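Side-chain contacts in particle-associated lyase (Acinetobacter bacteriophage AP22, PDB 4Y9V), which serves as the phage's trimeric tailspike, binding the capsular polysaccharide of Acinetobacter baumannii and probably cleaving it by a lyase reaction: residues Gly305-Asp309 / Leu310-Pro314; Ser36-Glu39 / Val40-Leu43; Asp476-Ile479 / Gly480-Thr483; Val560-Leu563 / Val564-Ser568. All coordinates share one frame; numbering follows the deposited sequence.

Interaction 1 (Gly305-Asp309 / Leu310-Pro314); sequences GGDGD and LGCVP. With 49S (2-acetamido-2-deoxy-beta-D-mannopyranuronic acid), chain B; 49T (2-acetamido-2-deoxy-alpha-D-fucopyranose), chain C.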
loop_
_atom_site.group_PDB
_atom_site.type_symbol
_atom_site.label_atom_id
_atom_site.label_comp_id
_atom_site.label_asym_id
_atom_site.label_seq_id
_atom_site.Cartn_x
_atom_site.Cartn_y
_atom_site.Cartn_z
ATOM N N GLY A 305 15.970 -15.935 -4.461
ATOM C CA GLY A 305 16.207 -17.082 -5.317
ATOM C C GLY A 305 16.603 -18.283 -4.466
ATOM O O GLY A 305 15.786 -18.808 -3.736
ATOM N N GLY A 306 17.870 -18.697 -4.578
ATOM C CA GLY A 306 18.403 -19.784 -3.784
ATOM C C GLY A 306 19.176 -20.802 -4.603
ATOM O O GLY A 306 19.825 -20.425 -5.584
ATOM N N ASP A 307 19.159 -22.019 -4.124
ATOM C CA ASP A 307 20.020 -23.071 -4.689
ATOM C C ASP A 307 19.202 -24.340 -4.891
ATOM O O ASP A 307 18.002 -24.299 -5.082
ATOM C CB ASP A 307 21.352 -23.168 -3.957
ATOM C CG ASP A 307 21.247 -23.720 -2.556
ATOM O OD1 ASP A 307 20.769 -22.980 -1.675
ATOM O OD2 ASP A 307 21.600 -24.891 -2.322
ATOM N N GLY A 308 19.883 -25.499 -4.898
ATOM C CA GLY A 308 19.316 -26.721 -5.401
ATOM C C GLY A 308 19.484 -27.943 -4.529
ATOM O O GLY A 308 19.303 -29.055 -5.032
ATOM N N ASP A 309 19.802 -27.793 -3.259
ATOM C CA ASP A 309 19.833 -28.936 -2.387
ATOM C C ASP A 309 18.407 -29.394 -2.035
ATOM O O ASP A 309 17.436 -28.660 -2.192
ATOM C CB ASP A 309 20.625 -28.613 -1.122
ATOM C CG ASP A 309 22.112 -28.465 -1.321
ATOM O OD1 ASP A 309 22.606 -28.637 -2.466
ATOM O OD2 ASP A 309 22.793 -28.133 -0.309
ATOM N N LEU A 310 18.322 -30.610 -1.503
ATOM C CA LEU A 310 17.078 -31.146 -0.981
ATOM C C LEU A 310 16.421 -30.123 -0.050
ATOM O O LEU A 310 17.050 -29.639 0.884
ATOM C CB LEU A 310 17.406 -32.448 -0.246
ATOM C CG LEU A 310 16.213 -33.228 0.281
ATOM C CD1 LEU A 310 15.413 -33.773 -0.884
ATOM C CD2 LEU A 310 16.667 -34.384 1.153
ATOM N N GLY A 311 15.132 -29.830 -0.297
ATOM C CA GLY A 311 14.410 -28.871 0.516
ATOM C C GLY A 311 14.474 -27.420 0.061
ATOM O O GLY A 311 13.831 -26.567 0.674
ATOM N N CYS A 312 15.228 -27.146 -1.008
ATOM C CA CYS A 312 15.346 -25.787 -1.537
ATOM C C CYS A 312 14.117 -25.445 -2.408
ATOM O O CYS A 312 14.143 -25.465 -3.631
ATOM C CB CYS A 312 16.644 -25.653 -2.307
ATOM S SG CYS A 312 18.105 -25.604 -1.214
ATOM N N VAL A 313 13.032 -25.135 -1.712
ATOM C CA VAL A 313 11.732 -24.847 -2.307
ATOM C C VAL A 313 11.756 -23.499 -3.042
ATOM O O VAL A 313 12.578 -22.627 -2.755
ATOM C CB VAL A 313 10.653 -24.814 -1.199
ATOM C CG1 VAL A 313 10.488 -26.195 -0.562
ATOM C CG2 VAL A 313 10.921 -23.748 -0.157
ATOM N N PRO A 314 10.770 -23.275 -3.924
ATOM C CA PRO A 314 10.571 -21.924 -4.470
ATOM C C PRO A 314 10.358 -20.914 -3.346
ATOM O O PRO A 314 9.824 -21.238 -2.292
ATOM C CB PRO A 314 9.305 -22.081 -5.325
ATOM C CG PRO A 314 9.318 -23.546 -5.730
ATOM C CD PRO A 314 9.811 -24.252 -4.465
HETATM C C8 49S B . 18.283 -18.943 -7.962
HETATM C C7 49S B . 19.527 -18.218 -7.494
HETATM O O7 49S B . 19.470 -17.365 -6.582
HETATM N N2 49S B . 20.673 -18.546 -8.111
HETATM C C2 49S B . 21.942 -17.903 -7.834
HETATM C C3 49S B . 22.887 -18.798 -7.027
HETATM O O3 49S B . 22.300 -19.164 -5.777
HETATM C C1 49S B . 22.619 -17.538 -9.140
HETATM O O1 49S B . 21.800 -16.759 -9.964
HETATM O O5 49S B . 22.885 -18.728 -9.883
HETATM C C5 49S B . 23.870 -19.539 -9.216
HETATM C C6 49S B . 24.195 -20.717 -10.110
HETATM O O6A 49S B . 23.250 -21.320 -10.677
HETATM O O6B 49S B . 25.408 -21.030 -10.209
HETATM C C4 49S B . 23.345 -19.996 -7.853
HETATM O O4 49S B . 24.480 -20.663 -7.291
HETATM C C1 49T C . 24.274 -21.518 -6.183
HETATM C C2 49T C . 25.642 -22.122 -5.849
HETATM N N2 49T C . 26.669 -21.069 -5.838
HETATM C C7 49T C . 27.214 -20.651 -4.706
HETATM O O7 49T C . 26.876 -21.005 -3.593
HETATM C C8 49T C . 28.333 -19.621 -4.887
HETATM O O5 49T C . 23.325 -22.497 -6.417
HETATM C C5 49T C . 23.649 -23.449 -7.441
HETATM C C6 49T C . 22.447 -24.352 -7.639
HETATM C C4 49T C . 24.925 -24.186 -7.042
HETATM O O4 49T C . 24.681 -24.889 -5.828
HETATM C C3 49T C . 26.027 -23.177 -6.863
HETATM O O3 49T C . 27.210 -23.853 -6.355
#
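Cys312 N donates to Asp309 O at 2.9 Å, closing a type II beta turn over Leu310 and Gly311; Gly311 takes a positive phi that suits its lack of a side chain. The cysteine then leans back into the turn it has closed. With SG anti to its carbonyl carbon (chi1 -73°), the sulfur lies beside the start of the turn, 3.4 Å from Asp309 N, and meets Asp309 CB at 3.9 Å. The Asp307 carboxylate comes close as well, its OD2 3.7 Å from Cys312 SG, a van der Waals contact. The carboxylates of Asp307 and Asp309 both form salt bridges with Arg255, which would balance the two negative charges. All this belongs to the loop between strands 302-305 and 315-316 of a pectin lyase-like parallel beta-helix, and its first half lines the glycan pocket. Within this loop the grip comes from the Gly306 backbone: Gly306 N points almost straight (175°) at O7, the acetamido oxygen of the acetamido-mannuronic acid 49S, 2.9 Å away, while O3 of the same sugar donates to Gly306 O at 2.8 Å. From outside the loop, the side chains of Tyr168, Tyr278 and His337 also hydrogen-bond 49S. Asp307 CB comes within 3.2 Å of ring oxygen O5 of the acetamido-fucose 49T.

Interaction 2 (Ser36-Glu39 / Val40-Leu43); sequences SQQE and VNDL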
loop_
_atom_site.group_PDB
_atom_site.type_symbol
_atom_site.label_atom_id
_atom_site.label_comp_id
_atom_site.label_asym_id
_atom_site.label_seq_id
_atom_site.Cartn_x
_atom_site.Cartn_y
_atom_site.Cartn_z
ATOM N N SER A 36 27.070 -19.830 46.005
ATOM C CA SER A 36 28.383 -19.249 46.081
ATOM C C SER A 36 28.556 -18.152 45.039
ATOM O O SER A 36 27.829 -18.062 44.061
ATOM C CB SER A 36 29.482 -20.286 45.876
ATOM O OG SER A 36 29.606 -20.618 44.505
ATOM N N GLN A 37 29.627 -17.354 45.223
ATOM C CA GLN A 37 29.936 -16.344 44.209
ATOM C C GLN A 37 30.278 -17.012 42.886
ATOM O O GLN A 37 29.971 -16.443 41.823
ATOM C CB GLN A 37 31.096 -15.458 44.694
ATOM C CG GLN A 37 31.386 -14.339 43.731
ATOM C CD GLN A 37 30.203 -13.384 43.678
ATOM O OE1 GLN A 37 29.686 -12.969 44.725
ATOM N NE2 GLN A 37 29.774 -12.996 42.470
ATOM N N GLN A 38 30.913 -18.167 42.896
ATOM C CA GLN A 38 31.144 -18.882 41.626
ATOM C C GLN A 38 29.831 -19.183 40.932
ATOM O O GLN A 38 29.709 -19.034 39.713
ATOM C CB GLN A 38 31.951 -20.154 41.806
ATOM C CG GLN A 38 32.335 -20.805 40.493
ATOM C CD GLN A 38 33.223 -19.909 39.676
ATOM O OE1 GLN A 38 34.348 -19.581 40.096
ATOM N NE2 GLN A 38 32.750 -19.482 38.508
ATOM N N GLU A 39 28.848 -19.646 41.697
ATOM C CA GLU A 39 27.526 -19.949 41.120
ATOM C C GLU A 39 26.850 -18.696 40.592
ATOM O O GLU A 39 26.194 -18.729 39.554
ATOM C CB GLU A 39 26.654 -20.651 42.154
ATOM C CG GLU A 39 27.165 -22.021 42.545
ATOM C CD GLU A 39 26.258 -22.638 43.565
ATOM O OE1 GLU A 39 25.353 -23.427 43.189
ATOM O OE2 GLU A 39 26.389 -22.320 44.764
ATOM N N VAL A 40 27.009 -17.546 41.264
ATOM C CA VAL A 40 26.492 -16.296 40.719
ATOM C C VAL A 40 27.181 -16.043 39.373
ATOM O O VAL A 40 26.520 -15.741 38.379
ATOM C CB VAL A 40 26.706 -15.106 41.680
ATOM C CG1 VAL A 40 26.326 -13.805 41.008
ATOM C CG2 VAL A 40 25.956 -15.285 43.006
ATOM N N ASN A 41 28.487 -16.099 39.358
ATOM C CA ASN A 41 29.258 -15.852 38.134
ATOM C C ASN A 41 28.807 -16.772 37.002
ATOM O O ASN A 41 28.745 -16.343 35.850
ATOM C CB ASN A 41 30.747 -16.033 38.387
ATOM C CG ASN A 41 31.380 -15.044 39.364
ATOM O OD1 ASN A 41 30.764 -14.076 39.784
ATOM N ND2 ASN A 41 32.636 -15.313 39.687
ATOM N N ASP A 42 28.557 -18.017 37.312
ATOM C CA ASP A 42 28.214 -19.039 36.322
ATOM C C ASP A 42 26.897 -18.737 35.600
ATOM O O ASP A 42 26.658 -19.316 34.550
ATOM C CB ASP A 42 28.114 -20.402 36.999
ATOM C CG ASP A 42 29.388 -21.043 37.485
ATOM O OD1 ASP A 42 30.483 -20.601 37.068
ATOM O OD2 ASP A 42 29.274 -21.971 38.328
ATOM N N LEU A 43 26.063 -17.868 36.167
ATOM C CA LEU A 43 24.794 -17.506 35.526
ATOM C C LEU A 43 24.996 -16.690 34.259
ATOM O O LEU A 43 24.028 -16.586 33.482
ATOM C CB LEU A 43 23.887 -16.794 36.516
ATOM C CG LEU A 43 23.415 -17.675 37.686
ATOM C CD1 LEU A 43 22.859 -16.810 38.780
ATOM C CD2 LEU A 43 22.440 -18.721 37.225
#
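Gln37 and Gln38 each reach one helical turn forward, to Asn41 and Asp42, and each meets its partner at roughly a right angle. Both glutamines start with CG anti to the backbone N (chi1 -176° in Gln37) and then bend at chi2, which turns the amide forward, toward the next turn of the helix. Gln37 NE2 donates to Asn41 OD1 at 3.1 Å. The acceptor lies in the Gln37 amide plane, but the donor sits above the Asn41 carbonyl plane, the two amides being turned 52° apart. Gln38 NE2 to Asp42 OD1 is shorter, 2.9 Å; here amide and carboxylate are only 32° apart, yet the oxygen is again met from above its plane. Val40 lies alongside, its CB 3.8 Å from Gln37 NE2. The amides also carry the trimer: Gln37 OE1 accepts from Asn41 ND2 of the third subunit, while Asn41 ND2 donates to Gln37 OE1 of the second. Gln38 NE2 has a second acceptor, Asp31 OD1 of the second subunit. At the start of the helix two bonds cross reciprocally: Glu39 N donates to Ser36 OG at 3.1 Å, and Ser36 N to Glu39 OE2 at 2.9 Å. That is a capping box, with Ser36 as N-cap of the short helix 37-42.

Interaction 3 (Asp476-Ile479 / Gly480-Thr483); sequences DGTI and GRYT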
loop_
_atom_site.group_PDB
_atom_site.type_symbol
_atom_site.label_atom_id
_atom_site.label_comp_id
_atom_site.label_asym_id
_atom_site.label_seq_id
_atom_site.Cartn_x
_atom_site.Cartn_y
_atom_site.Cartn_z
ATOM N N ASP A 476 5.996 -13.007 -31.814
ATOM C CA ASP A 476 7.072 -13.985 -31.962
ATOM C C ASP A 476 8.382 -13.271 -32.335
ATOM O O ASP A 476 8.379 -12.147 -32.826
ATOM C CB ASP A 476 6.686 -15.032 -33.007
ATOM C CG ASP A 476 7.526 -16.304 -32.964
ATOM O OD1 ASP A 476 8.273 -16.524 -31.962
ATOM O OD2 ASP A 476 7.450 -17.085 -33.956
ATOM N N GLY A 477 9.485 -13.976 -32.142
ATOM C CA GLY A 477 10.783 -13.450 -32.445
ATOM C C GLY A 477 11.084 -13.370 -33.952
ATOM O O GLY A 477 11.989 -12.614 -34.347
ATOM N N THR A 478 10.360 -14.137 -34.735
ATOM C CA THR A 478 10.356 -14.081 -36.198
ATOM C C THR A 478 8.926 -13.781 -36.568
ATOM O O THR A 478 8.018 -14.568 -36.253
ATOM C CB THR A 478 10.827 -15.398 -36.828
ATOM O OG1 THR A 478 12.219 -15.585 -36.556
ATOM C CG2 THR A 478 10.643 -15.350 -38.330
ATOM N N ILE A 479 8.700 -12.641 -37.227
ATOM C CA ILE A 479 7.337 -12.265 -37.578
ATOM C C ILE A 479 6.793 -13.253 -38.596
ATOM O O ILE A 479 7.438 -13.510 -39.646
ATOM C CB ILE A 479 7.294 -10.841 -38.183
ATOM C CG1 ILE A 479 8.089 -9.806 -37.441
ATOM C CG2 ILE A 479 5.840 -10.477 -38.451
ATOM C CD1 ILE A 479 7.605 -9.690 -36.069
ATOM N N GLY A 480 5.661 -13.861 -38.316
ATOM C CA GLY A 480 5.064 -14.834 -39.203
ATOM C C GLY A 480 5.498 -16.251 -38.997
ATOM O O GLY A 480 5.017 -17.139 -39.714
ATOM N N ARG A 481 6.351 -16.531 -38.029
ATOM C CA ARG A 481 6.748 -17.904 -37.727
ATOM C C ARG A 481 5.654 -18.580 -36.953
ATOM O O ARG A 481 4.917 -19.406 -37.494
ATOM C CB ARG A 481 8.111 -17.918 -37.019
ATOM C CG ARG A 481 8.548 -19.322 -36.619
ATOM C CD ARG A 481 9.869 -19.345 -35.877
ATOM N NE ARG A 481 9.708 -18.744 -34.546
ATOM C CZ ARG A 481 10.529 -19.006 -33.518
ATOM N NH1 ARG A 481 11.566 -19.810 -33.673
ATOM N NH2 ARG A 481 10.235 -18.463 -32.325
ATOM N N TYR A 482 5.463 -18.201 -35.660
ATOM C CA TYR A 482 4.343 -18.656 -34.880
ATOM C C TYR A 482 3.520 -17.446 -34.481
ATOM O O TYR A 482 4.013 -16.333 -34.325
ATOM C CB TYR A 482 4.801 -19.382 -33.572
ATOM C CG TYR A 482 5.726 -20.526 -33.851
ATOM C CD1 TYR A 482 5.302 -21.643 -34.557
ATOM C CD2 TYR A 482 7.068 -20.516 -33.459
ATOM C CE1 TYR A 482 6.139 -22.709 -34.849
ATOM C CE2 TYR A 482 7.937 -21.540 -33.746
ATOM C CZ TYR A 482 7.467 -22.632 -34.448
ATOM O OH TYR A 482 8.260 -23.710 -34.792
ATOM N N THR A 483 2.228 -17.709 -34.213
ATOM C CA THR A 483 1.410 -16.762 -33.451
ATOM C C THR A 483 1.681 -17.001 -31.976
ATOM O O THR A 483 1.614 -18.146 -31.500
ATOM C CB THR A 483 -0.072 -16.980 -33.782
ATOM O OG1 THR A 483 -0.244 -16.564 -35.146
ATOM C CG2 THR A 483 -0.957 -16.167 -32.898
#
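Asp476 and Arg481 meet side-on, two nitrogens to two oxygens. Arg481 NH2 donates to the syn lone pair of Asp476 OD1 at 2.8 Å, and Arg481 NE to Asp476 OD2 at 2.9 Å. Both oxygens lie close to the guanidinium plane, and the two flat groups are nearly coplanar, 24° apart. The arginine gets there by running extended to CD and bending at chi3 (69°), which brings its NE edge round to the carboxylate. Asp476 OD2 takes a further bond, from Tyr482 N at 2.8 Å; this donor comes on the anti side and from the opposite face of the carboxylate plane to Arg481 NE. Asp476 is buried, and the three donors probably stabilise its negative charge and hold its rotation. Beyond the pair, Arg481 NH1 and NH2 donate to the carbonyl oxygens of Asn443 and Ser442, and Tyr482 CE2 lies over one face of the guanidinium, offset toward its rim. Gly480 makes the sharp bend that returns the chain: its positive phi (89°) lets Arg481 N come back to Thr478 O, a 3.1 Å hydrogen bond met from above the carbonyl plane. Thr478 CB then rests 3.7 Å from Arg481 CB, the side chains crossing at about a right angle. The bond and the angles at Ile479 and Gly480 fit a type II beta turn, here within a loop leaving strand 470-476, an edge strand, within this chain, of a parallel sheet of the pectin lyase-like beta-helix.

Interaction 4 (Val560-Leu563 / Val564-Ser568); sequences VGNL and VGSAS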
loop_
_atom_site.group_PDB
_atom_site.type_symbol
_atom_site.label_atom_id
_atom_site.label_comp_id
_atom_site.label_asym_id
_atom_site.label_seq_id
_atom_site.Cartn_x
_atom_site.Cartn_y
_atom_site.Cartn_z
ATOM N N VAL A 560 -23.992 15.311 -35.476
ATOM C CA VAL A 560 -24.016 16.693 -35.970
ATOM C C VAL A 560 -24.750 17.561 -34.959
ATOM O O VAL A 560 -25.748 17.142 -34.349
ATOM C CB VAL A 560 -24.643 16.717 -37.380
ATOM C CG1 VAL A 560 -26.064 16.250 -37.446
ATOM C CG2 VAL A 560 -24.503 18.087 -38.020
ATOM N N GLY A 561 -24.290 18.795 -34.777
ATOM C CA GLY A 561 -24.937 19.660 -33.831
ATOM C C GLY A 561 -24.574 21.109 -33.990
ATOM O O GLY A 561 -23.681 21.511 -34.742
ATOM N N ASN A 562 -25.293 21.925 -33.220
ATOM C CA ASN A 562 -25.166 23.370 -33.253
ATOM C C ASN A 562 -23.889 23.835 -32.565
ATOM O O ASN A 562 -23.281 23.132 -31.746
ATOM C CB ASN A 562 -26.404 23.937 -32.576
ATOM C CG ASN A 562 -26.706 25.382 -32.890
ATOM O OD1 ASN A 562 -26.055 26.037 -33.707
ATOM N ND2 ASN A 562 -27.778 25.835 -32.262
ATOM N N LEU A 563 -23.489 25.058 -32.908
ATOM C CA LEU A 563 -22.394 25.755 -32.277
ATOM C C LEU A 563 -22.775 26.293 -30.892
ATOM O O LEU A 563 -23.912 26.773 -30.707
ATOM C CB LEU A 563 -21.995 26.994 -33.114
ATOM C CG LEU A 563 -21.561 26.724 -34.551
ATOM C CD1 LEU A 563 -21.344 28.054 -35.243
ATOM C CD2 LEU A 563 -20.339 25.831 -34.627
ATOM N N VAL A 564 -21.835 26.331 -29.964
ATOM C CA VAL A 564 -22.078 27.031 -28.713
ATOM C C VAL A 564 -22.403 28.473 -29.025
ATOM O O VAL A 564 -21.850 29.096 -29.965
ATOM C CB VAL A 564 -20.855 26.905 -27.765
ATOM C CG1 VAL A 564 -19.617 27.638 -28.247
ATOM C CG2 VAL A 564 -21.236 27.349 -26.354
ATOM N N GLY A 565 -23.297 29.075 -28.251
ATOM C CA GLY A 565 -23.635 30.471 -28.432
ATOM C C GLY A 565 -24.745 30.735 -29.432
ATOM O O GLY A 565 -25.097 31.888 -29.646
ATOM N N SER A 566 -25.263 29.703 -30.085
ATOM C CA SER A 566 -26.364 29.806 -31.003
ATOM C C SER A 566 -27.628 29.227 -30.407
ATOM O O SER A 566 -27.608 28.257 -29.633
ATOM C CB SER A 566 -26.025 29.074 -32.311
ATOM O OG SER A 566 -25.049 29.780 -33.064
ATOM N N ALA A 567 -28.755 29.781 -30.773
ATOM C CA ALA A 567 -30.062 29.358 -30.294
ATOM C C ALA A 567 -30.387 27.965 -30.851
ATOM O O ALA A 567 -29.925 27.534 -31.918
ATOM C CB ALA A 567 -31.141 30.326 -30.767
ATOM N N SER A 568 -31.264 27.277 -30.135
ATOM C CA SER A 568 -31.655 25.919 -30.487
ATOM C C SER A 568 -32.058 25.826 -31.961
ATOM O O SER A 568 -32.921 26.589 -32.443
ATOM C CB SER A 568 -32.846 25.454 -29.659
ATOM O OG SER A 568 -32.502 25.315 -28.294
HETATM O O HOH W 1 -25.291 28.497 -35.495
HETATM O O HOH W 2 -26.056 25.832 -29.256
#
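Asn562 places CG anti to its backbone N (chi1 -161°) with OD1 almost eclipsing CA (chi2 5°), which points ND2 away from CA, toward Ala567 O, and this carries the group across the mouth of the loop to Ser566 and Ala567. ND2 donates to Ala567 O at 2.8 Å, though the bend at the hydrogen makes the bond weak; the stronger partner of ND2 is Ser591 O of the second subunit. On the other branch, Asn562 OD1 lies 3.3 Å from Ser566 CB and also takes a weak bond from the next backbone nitrogen, Leu563 N. A water donates to Asn562 OD1 at 3.1 Å and is hydrogen-bonded to Ser566 OG, at least in the one of two serine conformers described here. The chain between these residues is folded by a type II beta turn from Leu563 to Ser566: Ser566 N donates to Leu563 O over a long 3.3 Å, approaching from above the carbonyl plane, and Gly565 supplies the positive phi at the third position. A second water lies within hydrogen-bonding distance of both ends of the turn, 2.8 Å from Leu563 O and 2.9 Å from Ser566 O, though it cannot serve every acceptor around it. The tip, Val564 and Gly565, is exposed. The loop follows strand 555-561 in the Ig-like region; Leu563 packs on Thr613 and Asn615 of the antiparallel strand 613-623, while Val564 touches Ala553 and Ser568 touches Leu592, both of the second subunit.

The four contacts follow one another along the chain without touching. Interactions 1 and 3 share the pectin lyase-like region, their centres about 35 Å apart, and both are loops at strand ends; interaction 1 is partly buried and turns its backbone to a sugar, whereas interaction 3 lies at the surface and depends on an internal ion pair. Interactions 2 and 4 lie toward opposite ends of the chain, about 100 Å between centres, and both meet the second subunit. Interaction 2, partly buried, joins glutamine amides to an amide and a carboxylate one turn on; interaction 4 closes a surface loop by a turn and weak amide bonds, with waters nearby. Type II turn geometry recurs in interactions 1, 3 and 4.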